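Local coordinates for protein oxidoreductase (PDB 1ZH8) that binds NADP in a Rossmann-fold domain and probably catalyses NADP-dependent oxidation of a CH-OH group, or the reverse reduction of a carbonyl, in an as yet unspecified substrate, at residues I19-V24 and V83-L88; F195-G200 and K318-I323; E153-G158 and R208-E213; I214-A219 and I237-N242; W168-G173 and Y248-S253. All coordinates share one frame; numbering follows the deposited sequence. Where two conformers were deposited one is given.

Contact 1 (I19-V24 and V83-L88)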
# COMPACT_ATOMS: atom_id res chain seq x y z
N ILE A 19 -7.48 24.34 -37.34
CA ILE A 19 -6.65 25.07 -36.39
C ILE A 19 -5.22 25.07 -36.91
O ILE A 19 -4.61 24.01 -37.05
CB ILE A 19 -6.71 24.43 -35.00
CG1 ILE A 19 -8.13 24.56 -34.41
CG2 ILE A 19 -5.69 25.04 -34.05
CD1 ILE A 19 -8.28 23.93 -32.99
N ARG A 20 -4.70 26.26 -37.23
CA ARG A 20 -3.30 26.43 -37.64
C ARG A 20 -2.43 26.34 -36.40
O ARG A 20 -2.59 27.12 -35.46
CB ARG A 20 -3.09 27.77 -38.36
CG ARG A 20 -3.86 27.89 -39.70
CD ARG A 20 -3.79 29.31 -40.26
NE ARG A 20 -4.11 30.30 -39.22
CZ ARG A 20 -3.61 31.53 -39.14
NH1 ARG A 20 -2.73 31.99 -40.04
NH2 ARG A 20 -3.99 32.31 -38.15
N LEU A 21 -1.54 25.36 -36.39
CA LEU A 21 -0.87 24.96 -35.18
C LEU A 21 0.63 25.09 -35.31
O LEU A 21 1.19 24.67 -36.33
CB LEU A 21 -1.22 23.51 -34.88
CG LEU A 21 -0.83 22.89 -33.55
CD1 LEU A 21 -1.63 23.50 -32.41
CD2 LEU A 21 -1.09 21.40 -33.62
N GLY A 22 1.27 25.65 -34.29
CA GLY A 22 2.73 25.76 -34.23
C GLY A 22 3.27 24.78 -33.20
O GLY A 22 2.77 24.70 -32.07
N ILE A 23 4.27 23.99 -33.61
CA ILE A 23 4.92 23.03 -32.72
C ILE A 23 6.13 23.69 -32.08
O ILE A 23 6.97 24.24 -32.77
CB ILE A 23 5.37 21.79 -33.49
CG1 ILE A 23 4.22 21.23 -34.36
CG2 ILE A 23 5.96 20.76 -32.53
CD1 ILE A 23 2.96 20.75 -33.64
N VAL A 24 6.21 23.67 -30.75
CA VAL A 24 7.32 24.30 -30.05
C VAL A 24 8.01 23.27 -29.16
O VAL A 24 7.42 22.77 -28.20
CB VAL A 24 6.88 25.49 -29.16
CG1 VAL A 24 8.13 26.21 -28.56
CG2 VAL A 24 5.96 26.47 -29.91
N VAL A 83 -0.25 31.15 -37.02
CA VAL A 83 -0.83 30.18 -36.08
C VAL A 83 -2.07 30.67 -35.29
O VAL A 83 -2.17 31.82 -34.88
CB VAL A 83 0.24 29.71 -35.08
CG1 VAL A 83 1.40 29.05 -35.81
CG2 VAL A 83 0.73 30.89 -34.23
N ASP A 84 -3.00 29.76 -35.06
CA ASP A 84 -4.16 30.00 -34.19
C ASP A 84 -3.86 29.47 -32.79
O ASP A 84 -4.44 29.94 -31.80
CB ASP A 84 -5.37 29.25 -34.78
CG ASP A 84 -5.76 29.77 -36.16
OD1 ASP A 84 -5.97 31.00 -36.30
OD2 ASP A 84 -5.84 28.97 -37.12
N ALA A 85 -2.96 28.50 -32.72
CA ALA A 85 -2.57 27.89 -31.46
C ALA A 85 -1.17 27.32 -31.55
O ALA A 85 -0.63 27.13 -32.65
CB ALA A 85 -3.58 26.79 -31.05
N VAL A 86 -0.60 27.05 -30.40
CA VAL A 86 0.71 26.46 -30.33
C VAL A 86 0.67 25.22 -29.43
O VAL A 86 -0.16 25.11 -28.51
CB VAL A 86 1.80 27.48 -29.88
CG1 VAL A 86 1.94 28.63 -30.92
CG2 VAL A 86 1.50 28.05 -28.48
N ASP A 87 1.53 24.26 -29.75
CA ASP A 87 1.65 23.05 -28.98
C ASP A 87 3.02 23.04 -28.30
O ASP A 87 4.05 23.02 -28.97
CB ASP A 87 1.49 21.86 -29.92
CG ASP A 87 1.61 20.52 -29.22
OD1 ASP A 87 1.43 20.47 -27.97
OD2 ASP A 87 1.89 19.51 -29.93
N LEU A 88 3.03 23.06 -26.97
CA LEU A 88 4.28 23.12 -26.25
C LEU A 88 4.67 21.76 -25.73
O LEU A 88 3.95 21.17 -24.90
CB LEU A 88 4.22 24.14 -25.10
CG LEU A 88 3.52 25.47 -25.37
CD1 LEU A 88 3.37 26.34 -24.09
CD2 LEU A 88 4.21 26.24 -26.48

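Contact 2 (F195-G200 and K318-I323)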
# COMPACT_ATOMS: atom_id res chain seq x y z
N PHE A 195 11.13 12.34 -11.39
CA PHE A 195 10.26 11.44 -12.13
C PHE A 195 8.94 11.23 -11.43
O PHE A 195 7.98 10.82 -12.07
CB PHE A 195 10.92 10.08 -12.38
CG PHE A 195 11.78 10.07 -13.59
CD1 PHE A 195 11.23 9.89 -14.85
CD2 PHE A 195 13.16 10.25 -13.47
CE1 PHE A 195 12.03 9.89 -15.99
CE2 PHE A 195 13.98 10.26 -14.62
CZ PHE A 195 13.41 10.07 -15.88
N LEU A 196 8.90 11.49 -10.13
CA LEU A 196 7.65 11.36 -9.40
C LEU A 196 6.56 12.29 -9.93
O LEU A 196 5.40 11.87 -10.04
CB LEU A 196 7.85 11.51 -7.90
CG LEU A 196 8.85 10.52 -7.26
CD1 LEU A 196 8.91 10.75 -5.74
CD2 LEU A 196 8.52 9.06 -7.61
N SER A 197 6.91 13.53 -10.29
CA SER A 197 5.93 14.41 -10.92
C SER A 197 5.74 14.10 -12.40
O SER A 197 4.63 14.13 -12.91
CB SER A 197 6.38 15.87 -10.82
OG SER A 197 6.06 16.41 -9.57
N ASP A 198 6.85 13.82 -13.07
CA ASP A 198 6.85 13.59 -14.50
C ASP A 198 5.83 12.51 -14.88
O ASP A 198 4.94 12.77 -15.70
CB ASP A 198 8.28 13.28 -14.97
CG ASP A 198 8.37 12.95 -16.44
OD1 ASP A 198 7.47 13.32 -17.22
OD2 ASP A 198 9.37 12.30 -16.82
N GLY A 199 5.92 11.34 -14.26
CA GLY A 199 4.97 10.27 -14.49
C GLY A 199 3.82 10.26 -13.51
O GLY A 199 2.77 9.70 -13.79
N GLY A 200 4.00 10.88 -12.34
CA GLY A 200 2.97 10.84 -11.29
C GLY A 200 1.67 11.57 -11.62
O GLY A 200 0.57 11.06 -11.28
N LYS A 318 -4.47 20.08 -9.75
CA LYS A 318 -4.85 19.06 -8.76
C LYS A 318 -4.03 17.77 -8.91
O LYS A 318 -3.68 17.15 -7.91
CB LYS A 318 -6.35 18.76 -8.80
CG LYS A 318 -7.22 19.94 -8.34
CD LYS A 318 -8.70 19.74 -8.70
CE LYS A 318 -9.55 20.84 -8.03
NZ LYS A 318 -11.00 20.67 -8.22
N ASP A 319 -3.71 17.38 -10.14
CA ASP A 319 -2.84 16.22 -10.31
C ASP A 319 -1.48 16.48 -9.67
O ASP A 319 -0.93 15.62 -8.95
CB ASP A 319 -2.63 15.88 -11.78
CG ASP A 319 -3.91 15.56 -12.52
OD1 ASP A 319 -4.87 15.04 -11.91
OD2 ASP A 319 -3.94 15.83 -13.75
N LEU A 320 -0.94 17.67 -9.93
CA LEU A 320 0.39 17.98 -9.48
C LEU A 320 0.39 18.06 -7.95
O LEU A 320 1.25 17.48 -7.31
CB LEU A 320 0.89 19.27 -10.14
CG LEU A 320 2.31 19.72 -9.83
CD1 LEU A 320 3.31 18.61 -10.06
CD2 LEU A 320 2.67 20.89 -10.71
N ALA A 321 -0.62 18.72 -7.38
CA ALA A 321 -0.80 18.82 -5.92
C ALA A 321 -0.75 17.47 -5.17
O ALA A 321 -0.13 17.38 -4.11
CB ALA A 321 -2.11 19.56 -5.59
N PHE A 322 -1.41 16.45 -5.72
CA PHE A 322 -1.32 15.11 -5.15
C PHE A 322 0.15 14.66 -5.04
O PHE A 322 0.59 14.25 -3.96
CB PHE A 322 -2.13 14.09 -5.98
CG PHE A 322 -1.91 12.66 -5.56
CD1 PHE A 322 -2.69 12.08 -4.55
CD2 PHE A 322 -0.92 11.89 -6.16
CE1 PHE A 322 -2.49 10.76 -4.15
CE2 PHE A 322 -0.70 10.56 -5.76
CZ PHE A 322 -1.50 10.00 -4.75
N ILE A 323 0.90 14.77 -6.14
CA ILE A 323 2.30 14.36 -6.13
C ILE A 323 3.14 15.26 -5.23
O ILE A 323 3.91 14.77 -4.39
CB ILE A 323 2.90 14.30 -7.55
CG1 ILE A 323 2.14 13.27 -8.40
CG2 ILE A 323 4.38 13.95 -7.50
CD1 ILE A 323 2.23 11.89 -7.87

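Contact 3 (E153-G158 and R208-E213)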
# COMPACT_ATOMS: atom_id res chain seq x y z
N GLU A 153 -17.08 4.12 -15.05
CA GLU A 153 -18.47 3.72 -15.24
C GLU A 153 -18.89 2.55 -14.36
O GLU A 153 -19.92 2.62 -13.68
CB GLU A 153 -18.75 3.45 -16.71
CG GLU A 153 -18.69 4.74 -17.53
CD GLU A 153 -18.27 4.54 -18.98
OE1 GLU A 153 -18.28 3.38 -19.47
OE2 GLU A 153 -17.95 5.55 -19.64
N LEU A 154 -18.09 1.48 -14.37
CA LEU A 154 -18.36 0.35 -13.50
C LEU A 154 -18.52 0.80 -12.05
O LEU A 154 -19.48 0.43 -11.39
CB LEU A 154 -17.27 -0.72 -13.64
CG LEU A 154 -17.24 -1.54 -14.94
CD1 LEU A 154 -16.13 -2.57 -14.90
CD2 LEU A 154 -18.61 -2.20 -15.32
N VAL A 155 -17.59 1.62 -11.57
CA VAL A 155 -17.58 2.03 -10.17
C VAL A 155 -18.79 2.92 -9.85
O VAL A 155 -19.48 2.72 -8.84
CB VAL A 155 -16.27 2.77 -9.79
CG1 VAL A 155 -16.40 3.43 -8.41
CG2 VAL A 155 -15.08 1.83 -9.87
N GLU A 156 -19.03 3.89 -10.71
CA GLU A 156 -20.11 4.85 -10.50
C GLU A 156 -21.51 4.25 -10.62
O GLU A 156 -22.47 4.83 -10.13
CB GLU A 156 -19.94 6.09 -11.39
CG GLU A 156 -18.80 6.96 -10.87
CD GLU A 156 -18.58 8.26 -11.65
OE1 GLU A 156 -19.39 8.59 -12.55
OE2 GLU A 156 -17.57 8.94 -11.34
N SER A 157 -21.62 3.07 -11.23
CA SER A 157 -22.93 2.46 -11.40
C SER A 157 -23.22 1.40 -10.33
O SER A 157 -24.29 0.80 -10.34
CB SER A 157 -23.09 1.87 -12.80
OG SER A 157 -22.42 0.63 -12.90
N GLY A 158 -22.27 1.17 -9.43
CA GLY A 158 -22.45 0.24 -8.32
C GLY A 158 -22.03 -1.21 -8.58
O GLY A 158 -22.44 -2.10 -7.84
N ARG A 208 -8.14 10.22 -9.83
CA ARG A 208 -9.18 11.23 -9.65
C ARG A 208 -10.35 11.00 -10.61
O ARG A 208 -11.51 11.25 -10.25
CB ARG A 208 -8.63 12.67 -9.78
CG ARG A 208 -7.55 13.04 -8.74
CD ARG A 208 -7.00 14.47 -8.97
NE ARG A 208 -8.07 15.44 -9.18
CZ ARG A 208 -8.37 16.00 -10.36
NH1 ARG A 208 -7.65 15.72 -11.42
NH2 ARG A 208 -9.38 16.86 -10.46
N LEU A 209 -10.06 10.53 -11.81
CA LEU A 209 -11.13 10.29 -12.76
C LEU A 209 -12.06 9.18 -12.26
O LEU A 209 -13.30 9.28 -12.35
CB LEU A 209 -10.54 9.92 -14.11
CG LEU A 209 -11.50 9.52 -15.24
CD1 LEU A 209 -12.31 10.74 -15.69
CD2 LEU A 209 -10.71 8.93 -16.40
N ILE A 210 -11.46 8.13 -11.72
CA ILE A 210 -12.21 6.95 -11.34
C ILE A 210 -12.88 7.13 -9.99
O ILE A 210 -14.02 6.73 -9.82
CB ILE A 210 -11.32 5.69 -11.32
CG1 ILE A 210 -10.78 5.40 -12.73
CG2 ILE A 210 -12.12 4.47 -10.84
CD1 ILE A 210 -9.56 4.55 -12.75
N LEU A 211 -12.19 7.79 -9.05
CA LEU A 211 -12.70 7.85 -7.68
C LEU A 211 -12.97 9.24 -7.08
O LEU A 211 -13.50 9.32 -5.96
CB LEU A 211 -11.82 7.02 -6.73
CG LEU A 211 -11.86 5.51 -6.98
CD1 LEU A 211 -10.70 4.81 -6.31
CD2 LEU A 211 -13.20 4.91 -6.58
N GLY A 212 -12.62 10.30 -7.82
CA GLY A 212 -12.85 11.68 -7.37
C GLY A 212 -11.65 12.25 -6.61
O GLY A 212 -10.55 11.67 -6.65
N GLU A 213 -11.87 13.35 -5.90
CA GLU A 213 -10.80 14.11 -5.25
C GLU A 213 -10.22 13.44 -4.02
O GLU A 213 -10.93 12.76 -3.26
CB GLU A 213 -11.32 15.49 -4.82
CG GLU A 213 -12.07 16.28 -5.91
CD GLU A 213 -11.20 16.71 -7.09
OE1 GLU A 213 -9.98 16.42 -7.14
OE2 GLU A 213 -11.75 17.36 -8.00
O HOH W 1 -16.29 8.73 -8.85

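Contact 4 (I214-A219 and I237-N242)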
# COMPACT_ATOMS: atom_id res chain seq x y z
N ILE A 214 -8.94 13.67 -3.82
CA ILE A 214 -8.23 13.12 -2.67
C ILE A 214 -8.17 14.14 -1.53
O ILE A 214 -7.85 15.30 -1.75
CB ILE A 214 -6.83 12.64 -3.10
CG1 ILE A 214 -6.99 11.48 -4.08
CG2 ILE A 214 -6.06 12.14 -1.89
CD1 ILE A 214 -5.96 11.39 -5.16
N GLU A 215 -8.48 13.69 -0.31
CA GLU A 215 -8.48 14.56 0.87
C GLU A 215 -7.11 14.71 1.53
O GLU A 215 -6.65 15.81 1.79
CB GLU A 215 -9.48 14.08 1.90
CG GLU A 215 -9.60 15.02 3.11
CD GLU A 215 -10.51 14.50 4.21
OE1 GLU A 215 -11.72 14.43 3.96
OE2 GLU A 215 -10.02 14.19 5.32
N TRP A 216 -6.47 13.58 1.83
CA TRP A 216 -5.18 13.62 2.49
C TRP A 216 -4.33 12.47 2.01
O TRP A 216 -4.87 11.42 1.61
CB TRP A 216 -5.33 13.59 4.03
CG TRP A 216 -5.94 12.33 4.56
CD1 TRP A 216 -7.24 12.15 4.93
CD2 TRP A 216 -5.27 11.08 4.82
NE1 TRP A 216 -7.44 10.86 5.39
CE2 TRP A 216 -6.25 10.18 5.32
CE3 TRP A 216 -3.95 10.62 4.67
CZ2 TRP A 216 -5.94 8.86 5.67
CZ3 TRP A 216 -3.66 9.30 5.01
CH2 TRP A 216 -4.64 8.44 5.51
N ILE A 217 -3.02 12.67 2.07
CA ILE A 217 -2.05 11.64 1.75
C ILE A 217 -1.01 11.58 2.84
O ILE A 217 -0.83 12.54 3.58
CB ILE A 217 -1.33 11.94 0.43
CG1 ILE A 217 -0.60 13.28 0.53
CG2 ILE A 217 -2.31 12.04 -0.69
CD1 ILE A 217 0.78 13.21 1.15
N SER A 218 -0.31 10.46 2.88
CA SER A 218 0.84 10.27 3.76
C SER A 218 1.76 9.40 2.92
O SER A 218 1.35 8.35 2.44
CB SER A 218 0.39 9.55 5.04
OG SER A 218 1.48 9.11 5.83
N ALA A 219 3.00 9.82 2.68
CA ALA A 219 3.82 9.11 1.71
C ALA A 219 5.28 9.16 2.03
O ALA A 219 5.75 10.07 2.72
CB ALA A 219 3.57 9.69 0.30
N ILE A 237 -0.26 6.21 1.20
CA ILE A 237 -1.67 5.96 1.47
C ILE A 237 -2.40 7.27 1.44
O ILE A 237 -1.84 8.34 1.73
CB ILE A 237 -1.96 5.33 2.84
CG1 ILE A 237 -1.07 5.95 3.90
CG2 ILE A 237 -1.76 3.82 2.81
CD1 ILE A 237 -1.53 5.63 5.28
N PHE A 238 -3.68 7.19 1.12
CA PHE A 238 -4.48 8.38 1.07
C PHE A 238 -5.95 7.98 1.21
O PHE A 238 -6.29 6.80 1.18
CB PHE A 238 -4.23 9.16 -0.24
CG PHE A 238 -4.24 8.29 -1.47
CD1 PHE A 238 -3.11 7.53 -1.82
CD2 PHE A 238 -5.37 8.23 -2.28
CE1 PHE A 238 -3.09 6.73 -2.96
CE2 PHE A 238 -5.37 7.43 -3.44
CZ PHE A 238 -4.22 6.68 -3.78
N GLU A 239 -6.80 8.97 1.37
CA GLU A 239 -8.22 8.71 1.45
C GLU A 239 -8.88 9.68 0.48
O GLU A 239 -8.53 10.85 0.42
CB GLU A 239 -8.69 8.90 2.90
CG GLU A 239 -10.13 8.58 3.16
CD GLU A 239 -10.50 8.66 4.65
OE1 GLU A 239 -9.71 9.20 5.45
OE2 GLU A 239 -11.60 8.18 5.01
N PHE A 240 -9.80 9.17 -0.33
CA PHE A 240 -10.60 10.04 -1.16
C PHE A 240 -11.65 10.74 -0.29
O PHE A 240 -11.99 10.25 0.81
CB PHE A 240 -11.26 9.23 -2.27
CG PHE A 240 -10.31 8.67 -3.28
CD1 PHE A 240 -9.72 7.41 -3.10
CD2 PHE A 240 -10.02 9.39 -4.44
CE1 PHE A 240 -8.86 6.88 -4.06
CE2 PHE A 240 -9.13 8.88 -5.39
CZ PHE A 240 -8.55 7.63 -5.21
N GLU A 241 -12.19 11.85 -0.78
CA GLU A 241 -13.27 12.56 -0.07
C GLU A 241 -14.46 11.67 0.13
O GLU A 241 -15.22 11.91 1.05
CB GLU A 241 -13.72 13.81 -0.82
CG GLU A 241 -12.70 14.96 -0.76
CD GLU A 241 -13.11 16.14 -1.64
OE1 GLU A 241 -14.21 16.08 -2.25
OE2 GLU A 241 -12.35 17.13 -1.72
N ASN A 242 -14.63 10.65 -0.72
CA ASN A 242 -15.77 9.72 -0.59
C ASN A 242 -15.57 8.64 0.48
O ASN A 242 -16.46 7.87 0.74
CB ASN A 242 -16.20 9.12 -1.94
CG ASN A 242 -15.16 8.17 -2.54
OD1 ASN A 242 -14.28 7.64 -1.84
ND2 ASN A 242 -15.27 7.94 -3.84

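Contact 5 (W168-G173 and Y248-S253)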
# COMPACT_ATOMS: atom_id res chain seq x y z
N TRP A 168 -2.59 0.70 -6.56
CA TRP A 168 -1.92 0.76 -7.83
C TRP A 168 -0.43 0.66 -7.53
O TRP A 168 0.14 1.51 -6.83
CB TRP A 168 -2.24 2.07 -8.55
CG TRP A 168 -2.03 2.06 -10.04
CD1 TRP A 168 -1.45 1.08 -10.79
CD2 TRP A 168 -2.36 3.12 -10.96
NE1 TRP A 168 -1.42 1.44 -12.12
CE2 TRP A 168 -1.97 2.69 -12.26
CE3 TRP A 168 -2.95 4.38 -10.82
CZ2 TRP A 168 -2.17 3.46 -13.41
CZ3 TRP A 168 -3.15 5.16 -11.97
CH2 TRP A 168 -2.75 4.70 -13.24
N GLN A 169 0.18 -0.41 -8.03
CA GLN A 169 1.62 -0.62 -7.89
C GLN A 169 2.23 -0.65 -9.25
O GLN A 169 1.84 -1.47 -10.08
CB GLN A 169 1.91 -1.97 -7.25
CG GLN A 169 1.35 -2.09 -5.90
CD GLN A 169 1.99 -3.20 -5.17
OE1 GLN A 169 3.18 -3.49 -5.37
NE2 GLN A 169 1.22 -3.85 -4.29
N ILE A 170 3.21 0.21 -9.48
CA ILE A 170 3.79 0.36 -10.80
C ILE A 170 5.30 0.17 -10.72
O ILE A 170 5.96 0.79 -9.90
CB ILE A 170 3.44 1.75 -11.38
CG1 ILE A 170 1.93 1.96 -11.36
CG2 ILE A 170 4.05 1.94 -12.80
CD1 ILE A 170 1.52 3.37 -11.59
N TRP A 171 5.84 -0.70 -11.56
CA TRP A 171 7.27 -0.92 -11.56
C TRP A 171 7.83 -0.69 -12.95
O TRP A 171 7.81 -1.59 -13.77
CB TRP A 171 7.60 -2.32 -11.05
CG TRP A 171 7.08 -2.61 -9.67
CD1 TRP A 171 5.85 -3.12 -9.32
CD2 TRP A 171 7.79 -2.42 -8.44
NE1 TRP A 171 5.76 -3.26 -7.96
CE2 TRP A 171 6.93 -2.84 -7.39
CE3 TRP A 171 9.07 -1.94 -8.12
CZ2 TRP A 171 7.32 -2.79 -6.05
CZ3 TRP A 171 9.45 -1.89 -6.78
CH2 TRP A 171 8.58 -2.31 -5.77
N VAL A 172 8.31 0.52 -13.22
CA VAL A 172 8.70 0.91 -14.58
C VAL A 172 10.00 0.25 -15.10
O VAL A 172 10.13 0.01 -16.30
CB VAL A 172 8.69 2.45 -14.77
CG1 VAL A 172 8.66 2.81 -16.25
CG2 VAL A 172 7.48 3.07 -14.07
N GLY A 173 10.93 -0.05 -14.20
CA GLY A 173 12.22 -0.65 -14.58
C GLY A 173 13.01 0.10 -15.66
O GLY A 173 13.62 -0.54 -16.54
N TYR A 248 -0.79 3.90 -3.38
CA TYR A 248 -0.16 4.10 -4.66
C TYR A 248 1.33 4.01 -4.41
O TYR A 248 1.86 4.81 -3.61
CB TYR A 248 -0.56 5.47 -5.24
CG TYR A 248 0.35 6.01 -6.33
CD1 TYR A 248 0.42 5.41 -7.59
CD2 TYR A 248 1.10 7.17 -6.11
CE1 TYR A 248 1.23 5.92 -8.57
CE2 TYR A 248 1.91 7.70 -7.11
CZ TYR A 248 1.98 7.07 -8.33
OH TYR A 248 2.78 7.60 -9.32
N THR A 249 1.97 3.02 -5.04
CA THR A 249 3.42 2.77 -4.91
C THR A 249 4.05 2.65 -6.31
O THR A 249 3.52 1.96 -7.18
CB THR A 249 3.69 1.47 -4.14
OG1 THR A 249 3.21 1.61 -2.82
CG2 THR A 249 5.15 1.16 -4.08
N ILE A 250 5.17 3.33 -6.52
CA ILE A 250 5.85 3.26 -7.81
C ILE A 250 7.35 3.34 -7.65
O ILE A 250 7.85 4.09 -6.82
CB ILE A 250 5.35 4.33 -8.79
CG1 ILE A 250 5.99 4.18 -10.19
CG2 ILE A 250 5.59 5.73 -8.22
CD1 ILE A 250 5.25 4.97 -11.29
N SER A 251 8.06 2.55 -8.46
CA SER A 251 9.50 2.67 -8.62
C SER A 251 9.76 2.90 -10.08
O SER A 251 9.35 2.12 -10.91
CB SER A 251 10.21 1.39 -8.20
OG SER A 251 11.60 1.50 -8.46
N TYR A 252 10.43 3.98 -10.41
CA TYR A 252 10.77 4.18 -11.80
C TYR A 252 11.95 3.32 -12.24
O TYR A 252 12.14 3.10 -13.44
CB TYR A 252 11.00 5.65 -12.08
CG TYR A 252 9.70 6.40 -12.12
CD1 TYR A 252 9.10 6.84 -10.95
CD2 TYR A 252 9.08 6.68 -13.34
CE1 TYR A 252 7.88 7.54 -10.98
CE2 TYR A 252 7.88 7.36 -13.39
CZ TYR A 252 7.28 7.79 -12.21
OH TYR A 252 6.10 8.48 -12.24
N SER A 253 12.72 2.77 -11.29
CA SER A 253 13.96 2.08 -11.64
C SER A 253 13.91 0.55 -11.50
O SER A 253 14.62 -0.15 -12.20
CB SER A 253 15.13 2.67 -10.85
OG SER A 253 15.97 1.68 -10.30

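Contact 1 (I19-V24 and V83-L88)
Leu21 and Ala85 meet on one face of two adjoining parallel strands, Leu21 CD1 lying 4.1 Å from Ala85 CB. On the other face Val24 and Leu88 run side by side, pointing the same way, with Leu88 CD2 3.9 Å from Val24 CB. Between these patches Gly22 donates to Ala85 O and accepts from Asp87 N, and Val24 N bonds to Asp87 O, the alternation expected of parallel pairing. At the polar edge Arg20 grips Asp84 side-on: NE reaches OD2 at 3.0 Å and NH2 reaches OD1 at 3.0 Å. Both oxygens are met from above the carboxylate plane, although they lie in the guanidinium plane. Arg20 N also bonds to Asp84 OD2, on its anti lone pair, so three N-H groups hold one carboxylate, while Arg20 NH1 bonds to Gly81 O. The strands are central in the Rossmann sheet, between strands 45-51 and 108-112; helix 290-303 packs on the Ala85 face, helix 74-79 on the Val86 face.

Contact 2 (F195-G200 and K318-I323)
Ile323 lays its side chain against the facing helix, overlapping Leu196 O, the Ser197 hydroxyl and the Gly200 backbone. The two helices, 195-211 and 313-329, pack antiparallel at an incline; over these short segments their axes run 143° apart and approach to 9.5 Å. No hydrogen bond crosses between the segments, and the joint rests on the fit of Ile323. Its two branches divide the work. CG2, placed anti to the backbone N (CG1 having chi1 -61°), points at the first turn and comes 3.4 Å from Leu196 O, while CD1 rests 3.7 Å from Gly200 CA. Gly200, having no side chain, presents its backbone to both CD1 and CG1. Replacing Ile323 by an alanine would probably open a gap beside Gly200 and strip the Leu196 carbonyl of its apolar cover. One turn earlier in the same helix, Leu320 reaches Ser197 by its CD1 branch. Nearby, Asp198 faces away from the joint and touches the NADP, pairing with Lys113 and Arg186, so this helix carries a pocket residue on a different side from its packing surface. In one of its two conformers Ser197 OG, whose hydrogen bond is to Val192 O, lies 3.6 Å from Leu320 CD1 and the same distance from Ile323 CG2.

Contact 3 (E153-G158 and R208-E213)
Val155 packs on Ile210 and Leu211, one methyl to each. CG2 lies 4.1 Å from Ile210 CG2, and CG1 lies 4.0 Å from Leu211 CD2; in both apolar pairs the side chains cross at about a right angle. This division follows from CG1 standing anti to the backbone N (chi1 169°). Polar contact is indirect: a water donates to Glu156 OE2 at 2.8 Å and to Ile210 O at 3.2 Å, spanning a carboxylate and a helix-terminal carbonyl that do not bond directly. Lys152 adds a second link, pairing with Glu156 and donating to Leu209 O. What meets here is the end of helix 146-156 and the end of helix 195-211, in the C-terminal domain of the GFO/IDH/MocA family. The first closes in a Schellman motif, Gly158 having positive phi (90°); Gly212, also with positive phi, turns the second toward strand 214-222. Charge pairing within the second segment spans that turn: Arg208 NE donates to Glu213 OE1 at 3.0 Å, with the oxygen in the guanidinium plane. The same guanidinium bonds to Gln315 through NH2.

Contact 4 (I214-A219 and I237-N242)
Ile237 lies within the second strand of an antiparallel beta hairpin, 214-222 with 233-240, exchanging two backbone bonds with Ser218 in a hydrogen-bonded pair. Its CD1 comes 4.2 Å from Trp216 CH2, and it packs on Ile237 of the second subunit. Phe238 turns to the other face, where its CB sits 3.5 Å from Ile217 CG2; its ring meets Phe322 edge-to-face. Glu239 returns to the Trp216 face. Its N lies 4.2 Å above the centre of the indole, and its carboxylate, nearly perpendicular to the ring (89°), accepts a hydrogen bond from Trp216 NE1 on the anti lone pair of Glu239 OE1, 2.8 Å, with OE1 tilted 19° from the ring plane. The indole reaches over the neighbouring strand because CG stands between the backbone N and the carbonyl carbon (chi1 64°). A leucine in place of Trp216 would probably leave Glu239 OE1 without this donor and uncover the backbone beneath the ring. Glu239 OE2 pairs with Lys222 of the second subunit. A beta bulge shifts the register by one between Ile214 and Trp216. Phe240 pairs with Ile214, their side chains diverging, yet its ring turns back, bringing CE2 to 3.6 Å from Ile214 CG1.

Contact 5 (W168-G173 and Y248-S253)
Ile170 and Ile250 cross at a slant on one face of two parallel strands, Ile250 CD1 lying 3.6 Å from Ile170 CG2. The CD1 end of Ile170 reaches between two rings: it approaches the edge of Tyr248 in the ring plane, 4.0 Å from CE1, and stands over a face of the Trp168 indole near its rim. CG1 set anti to the carbonyl carbon (chi1 -55°) and CD1 extended beyond it (chi2 166°) put it there. Beyond it, Val172 and Tyr252 lie side by side, with Val172 CG2 4.0 Å from Tyr252 CD2. Four bonds join the backbones, alternating from Thr249 N to Trp168 O through to Val172 N to Ser251 O, and the short segments are parallel to within 1°. This is the one parallel pairing in the otherwise antiparallel large sheet of the C-terminal domain, strand 163-171 beside strand 245-251. The Ile170 face is covered by helix 195-211, where His203 ND1 hydrogen-bonds to Tyr248 OH and the imidazole meets the Trp168 ring edge-to-face. On the reverse face Trp171 leans toward its neighbour, and its CE3 comes 3.5 Å from Ser251 CB. Thr249 lies on this side too, its OG1 bonding to Ser235 OG and to Asn247 of the second subunit, which places the Trp171 face at the dimer interface. Gln169, on the same face, packs against Arg259 of the second subunit.

Contact 1 stands apart in the Rossmann domain, its centre 26 Å from contact 2 and 34 to 37 Å from the others. Val24 of contact 1 has its side chain about 4 Å from the NADP, and Asp198 of contact 2 touches the same cofactor, so these two reach it from separate parts of the fold. Contacts 2 and 3 share helix 195-211 and are joined by the Asp319 OD1 to Arg208 NH1 salt bridge, 2.9 Å. Phe322 of contact 2 packs on Ile214 and Ile217 of contact 4. Contacts 4 and 5 occupy one sheet, Phe238 CE1 being 3.6 Å from Tyr248 CB, and both touch the second subunit.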